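Local coordinates for protein ZmpA Glycopeptidase (Clostridium perfringens, PDB 6XSX) that probably cleaves the peptide backbone of glycoproteins as an M60-family metalloprotease, of which this chain is the catalytic module, at residues D463-F468 with T495-D500; K475-G480 with Y516-N521. One frame throughout, in Å; residues are numbered along the deposited sequence.

Both contacts belong to a beta sandwich at the C-terminal end of the chain, whose strand order fits a fibronectin type III-like fold. Contact 1 pairs two neighbouring strands of the three-stranded sheet; contact 2 joins the two central strands of the four-stranded sheet, where 478-485 begins and 511-517 ends. Along the chain their segments alternate, since strand 463-470 leads into strand 478-485 and strand 497-500 into strand 511-517. Their centres lie about 18 Å apart, with nearest atoms about 5 Å apart and no touch. Contact 1 is centred about 37 Å from the centre of the chain and contact 2 about 28 Å. The HExxH pattern that probably marks the metalloprotease site falls much earlier, on helix 277-286.

Contact 1. Residues D463-F468 with T495-D500; sequences DVSISF and TNNFVD
Val464 to Ser467, on strand 463-470, pair antiparallel with Asn497 to Asp500 of strand 497-500, the inner and an outer strand of the three-stranded sheet in a beta sandwich whose strand order fits the fibronectin type III fold. The axes approach to 4.6 Å. Val464 and Asp500 form one hydrogen-bonded pair, Ile466 and Phe498 the next; in the latter, Phe498 N reaches Ile466 O at 2.8 Å, within the carbonyl plane. Just before strand 497-500 begins, Asn496 O already accepts from Phe468 N.

Val464, Ile466, Phe498 and Asp500 share the inward face. Phe468 and Phe498 lie side by side there, pointing the same way, with CE2 of Phe468 4.0 Å from CB of Phe498. The edge of the Phe468 ring meets Thr495 O, and CD1 of Ile466 touches the rim of the Phe498 ring.

Ser465, Ser467, Asn497 and Val499 occupy the other face. Asn497 has CG opposite its backbone N (chi1 -168°), which carries the amide across to the facing strand: OD1 takes a weak hydrogen bond from Ser465 OG at 3.4 Å. Its ND2 sits 3.1 Å from Ile466 O, at too poor an angle for a hydrogen bond, and against CB of Ser467. CG1 of Val499 packs on CB of Asp463 at 3.7 Å.

Further out, Ser465 and Ser467 bond through their backbones to strand 452-459. From the opposing sheet, Tyr481 stacks on Phe468 and Ile490 meets Phe498. Buried Asp500 is held at both carboxylate oxygens: OD1 accepts from Gly502 N, and OD2 pairs with Tyr511 OH and, in a salt bridge, with Arg485 NH1.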
# COMPACT_ATOMS: atom_id res chain seq x y z
N ASP A 463 -25.92 15.30 -32.38
CA ASP A 463 -24.58 14.88 -32.02
C ASP A 463 -24.03 13.99 -33.14
O ASP A 463 -24.79 13.33 -33.85
CB ASP A 463 -24.55 14.09 -30.71
CG ASP A 463 -25.09 14.82 -29.49
OD1 ASP A 463 -24.80 16.03 -29.34
OD2 ASP A 463 -25.79 14.17 -28.69
N VAL A 464 -22.69 13.99 -33.27
CA VAL A 464 -21.99 13.05 -34.14
C VAL A 464 -21.44 11.91 -33.28
O VAL A 464 -20.55 12.12 -32.46
CB VAL A 464 -20.85 13.75 -34.90
CG1 VAL A 464 -20.07 12.76 -35.75
CG2 VAL A 464 -21.36 14.91 -35.74
N SER A 465 -21.99 10.70 -33.49
CA SER A 465 -21.55 9.51 -32.78
C SER A 465 -20.61 8.72 -33.68
O SER A 465 -21.04 8.17 -34.70
CB SER A 465 -22.72 8.68 -32.33
OG SER A 465 -22.29 7.55 -31.60
N ILE A 466 -19.33 8.68 -33.30
CA ILE A 466 -18.29 8.04 -34.09
C ILE A 466 -17.93 6.72 -33.42
O ILE A 466 -17.45 6.72 -32.28
CB ILE A 466 -17.07 8.96 -34.22
CG1 ILE A 466 -17.48 10.38 -34.66
CG2 ILE A 466 -16.03 8.34 -35.15
CD1 ILE A 466 -16.41 11.44 -34.47
N SER A 467 -18.17 5.60 -34.12
CA SER A 467 -17.77 4.30 -33.61
C SER A 467 -16.50 3.83 -34.32
O SER A 467 -16.25 4.20 -35.47
CB SER A 467 -18.88 3.28 -33.73
OG SER A 467 -18.97 2.77 -35.05
N PHE A 468 -15.71 3.01 -33.61
CA PHE A 468 -14.40 2.57 -34.08
C PHE A 468 -14.36 1.06 -34.18
O PHE A 468 -14.81 0.36 -33.27
CB PHE A 468 -13.32 3.02 -33.09
CG PHE A 468 -13.33 4.50 -32.83
CD1 PHE A 468 -13.14 5.41 -33.87
CD2 PHE A 468 -13.58 5.00 -31.55
CE1 PHE A 468 -13.16 6.77 -33.63
CE2 PHE A 468 -13.59 6.37 -31.32
CZ PHE A 468 -13.38 7.25 -32.36
N THR A 495 -12.43 3.89 -25.30
CA THR A 495 -13.56 3.05 -25.70
C THR A 495 -13.66 2.98 -27.22
O THR A 495 -12.88 3.62 -27.93
CB THR A 495 -14.88 3.54 -25.08
OG1 THR A 495 -15.27 4.72 -25.78
CG2 THR A 495 -14.80 3.80 -23.59
N ASN A 496 -14.64 2.20 -27.71
CA ASN A 496 -14.89 2.02 -29.13
C ASN A 496 -15.85 3.08 -29.67
O ASN A 496 -16.33 2.95 -30.79
CB ASN A 496 -15.39 0.60 -29.46
CG ASN A 496 -16.72 0.25 -28.81
OD1 ASN A 496 -17.43 1.11 -28.30
ND2 ASN A 496 -17.06 -1.02 -28.80
N ASN A 497 -16.14 4.13 -28.90
CA ASN A 497 -17.09 5.12 -29.39
C ASN A 497 -16.80 6.50 -28.81
O ASN A 497 -16.48 6.63 -27.63
CB ASN A 497 -18.54 4.69 -29.10
CG ASN A 497 -19.55 5.54 -29.84
OD1 ASN A 497 -20.00 6.56 -29.33
ND2 ASN A 497 -19.86 5.16 -31.07
N PHE A 498 -16.93 7.53 -29.65
CA PHE A 498 -16.80 8.91 -29.20
C PHE A 498 -17.96 9.75 -29.73
O PHE A 498 -18.22 9.74 -30.93
CB PHE A 498 -15.50 9.53 -29.71
CG PHE A 498 -15.32 10.97 -29.32
CD1 PHE A 498 -14.92 11.32 -28.04
CD2 PHE A 498 -15.56 11.99 -30.23
CE1 PHE A 498 -14.76 12.65 -27.67
CE2 PHE A 498 -15.40 13.33 -29.87
CZ PHE A 498 -14.99 13.65 -28.60
N VAL A 499 -18.62 10.51 -28.84
CA VAL A 499 -19.69 11.40 -29.27
C VAL A 499 -19.18 12.84 -29.29
O VAL A 499 -18.78 13.38 -28.26
CB VAL A 499 -20.97 11.26 -28.42
CG1 VAL A 499 -21.95 12.39 -28.72
CG2 VAL A 499 -21.66 9.91 -28.61
N ASP A 500 -19.22 13.44 -30.48
CA ASP A 500 -18.87 14.84 -30.67
C ASP A 500 -20.14 15.69 -30.58
O ASP A 500 -20.94 15.73 -31.52
CB ASP A 500 -18.13 15.05 -31.99
CG ASP A 500 -17.72 16.49 -32.25
OD1 ASP A 500 -17.71 17.29 -31.28
OD2 ASP A 500 -17.40 16.81 -33.41

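Contact 2. Residues K475-G480 with Y516-N521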
# COMPACT_ATOMS: atom_id res chain seq x y z
N LYS A 475 -6.67 -6.16 -32.08
CA LYS A 475 -7.77 -5.74 -31.23
C LYS A 475 -7.31 -5.53 -29.79
O LYS A 475 -7.89 -4.72 -29.07
CB LYS A 475 -8.97 -6.69 -31.32
CG LYS A 475 -8.76 -8.10 -30.78
CD LYS A 475 -10.04 -8.91 -30.80
CE LYS A 475 -10.06 -10.06 -29.83
NZ LYS A 475 -9.36 -11.24 -30.37
N ASN A 476 -6.26 -6.26 -29.37
CA ASN A 476 -5.73 -6.17 -28.02
C ASN A 476 -4.44 -5.35 -27.99
O ASN A 476 -3.72 -5.34 -26.99
CB ASN A 476 -5.51 -7.56 -27.41
CG ASN A 476 -6.81 -8.28 -27.13
OD1 ASN A 476 -7.77 -7.67 -26.67
ND2 ASN A 476 -6.85 -9.57 -27.42
N ASN A 477 -4.16 -4.63 -29.09
CA ASN A 477 -2.98 -3.78 -29.16
C ASN A 477 -3.35 -2.31 -28.95
O ASN A 477 -2.47 -1.48 -28.76
CB ASN A 477 -2.21 -3.98 -30.47
CG ASN A 477 -1.69 -5.39 -30.62
OD1 ASN A 477 -1.44 -6.06 -29.63
ND2 ASN A 477 -1.55 -5.87 -31.84
N VAL A 478 -4.65 -2.00 -28.99
CA VAL A 478 -5.11 -0.62 -29.00
C VAL A 478 -5.54 -0.20 -27.60
O VAL A 478 -6.22 -0.96 -26.90
CB VAL A 478 -6.25 -0.43 -30.04
CG1 VAL A 478 -7.44 -1.35 -29.78
CG2 VAL A 478 -6.70 1.02 -30.15
N ILE A 479 -5.16 1.02 -27.18
CA ILE A 479 -5.55 1.53 -25.87
C ILE A 479 -6.54 2.68 -26.02
O ILE A 479 -7.15 3.10 -25.03
CB ILE A 479 -4.32 1.93 -25.02
CG1 ILE A 479 -3.53 3.08 -25.67
CG2 ILE A 479 -3.46 0.71 -24.72
CD1 ILE A 479 -2.48 3.70 -24.76
N GLY A 480 -6.71 3.20 -27.24
CA GLY A 480 -7.70 4.24 -27.44
C GLY A 480 -7.51 4.97 -28.76
O GLY A 480 -6.54 4.72 -29.48
N TYR A 516 -4.08 4.41 -30.82
CA TYR A 516 -2.87 4.36 -30.01
C TYR A 516 -2.70 2.97 -29.43
O TYR A 516 -3.68 2.36 -29.02
CB TYR A 516 -2.90 5.41 -28.90
CG TYR A 516 -2.41 6.76 -29.34
CD1 TYR A 516 -3.24 7.61 -30.05
CD2 TYR A 516 -1.12 7.18 -29.06
CE1 TYR A 516 -2.79 8.86 -30.48
CE2 TYR A 516 -0.66 8.42 -29.47
CZ TYR A 516 -1.50 9.26 -30.18
OH TYR A 516 -1.06 10.48 -30.59
N ASP A 517 -1.45 2.49 -29.41
CA ASP A 517 -1.16 1.13 -28.98
C ASP A 517 -0.62 1.11 -27.55
O ASP A 517 -0.47 2.14 -26.90
CB ASP A 517 -0.28 0.39 -29.98
CG ASP A 517 1.19 0.76 -29.94
OD1 ASP A 517 1.61 1.50 -29.00
OD2 ASP A 517 1.91 0.33 -30.87
N ASN A 518 -0.28 -0.10 -27.09
CA ASN A 518 0.01 -0.40 -25.70
C ASN A 518 1.28 0.32 -25.23
O ASN A 518 1.51 0.42 -24.03
CB ASN A 518 0.11 -1.91 -25.45
CG ASN A 518 -1.23 -2.60 -25.41
OD1 ASN A 518 -2.13 -2.15 -24.70
ND2 ASN A 518 -1.37 -3.71 -26.13
N GLU A 519 2.10 0.78 -26.18
CA GLU A 519 3.28 1.57 -25.85
C GLU A 519 3.07 3.04 -26.26
O GLU A 519 4.04 3.78 -26.42
CB GLU A 519 4.53 0.93 -26.47
CG GLU A 519 4.92 -0.35 -25.76
CD GLU A 519 6.11 -1.12 -26.32
OE1 GLU A 519 6.92 -0.52 -27.07
OE2 GLU A 519 6.20 -2.33 -26.02
N ILE A 520 1.80 3.44 -26.41
CA ILE A 520 1.43 4.82 -26.71
C ILE A 520 2.06 5.28 -28.03
O ILE A 520 2.51 6.43 -28.15
CB ILE A 520 1.76 5.76 -25.53
CG1 ILE A 520 1.64 5.05 -24.18
CG2 ILE A 520 0.88 7.01 -25.62
CD1 ILE A 520 1.96 5.92 -22.95
N ASN A 521 2.09 4.39 -29.02
CA ASN A 521 2.48 4.82 -30.35
C ASN A 521 1.22 5.12 -31.16
O ASN A 521 0.27 4.33 -31.15
CB ASN A 521 3.31 3.77 -31.09
CG ASN A 521 4.62 3.50 -30.38
OD1 ASN A 521 4.73 2.53 -29.64
ND2 ASN A 521 5.61 4.34 -30.60
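The Tyr516 ring has Gly480 O near its plane at the edge and Ile520 O in plane at the edge as well, while Tyr433 meets it edge-to-face. The Asn518 amide lies almost flat with its partner: ND2 donates to a lone pair of Asn476 O at 3.0 Å. On the Asp517 carboxylate, OD1 is gripped from opposite faces by Glu519 N and Asn521 N, the first closing an Asx turn. The 441-446 loop covers the turn, Gly444 O and Asn441 ND2 bonding the Asn518 amide and Phe446 N bonding Asp517 OD2.

Ile479 packs against the backbone of Tyr516 and Asp517 and crosses Asn518 obliquely, under Met438 of helix 437-440. Its chi1 of 63° sets CG1 over the carbonyl O atoms of Tyr516 and Asp517, 3.4 Å from each, and the extended chi2 carries CD1 on to 3.3 Å from Asp517 O. CG2 presses on Asn518 OD1.

Two backbone bonds tie the strands, Ile479 N to Tyr516 O at 2.7 Å and Tyr516 N to Gly480 O at 2.8 Å. Gly480 has backbone angles (phi 164°, psi 177°) that by themselves call for glycine. The register slips by one between Val478 and Gly480, a beta bulge where strands 478-485 and 511-517 of the probable fibronectin type III-like sandwich meet, next to the type I turn Asp517 to Ile520.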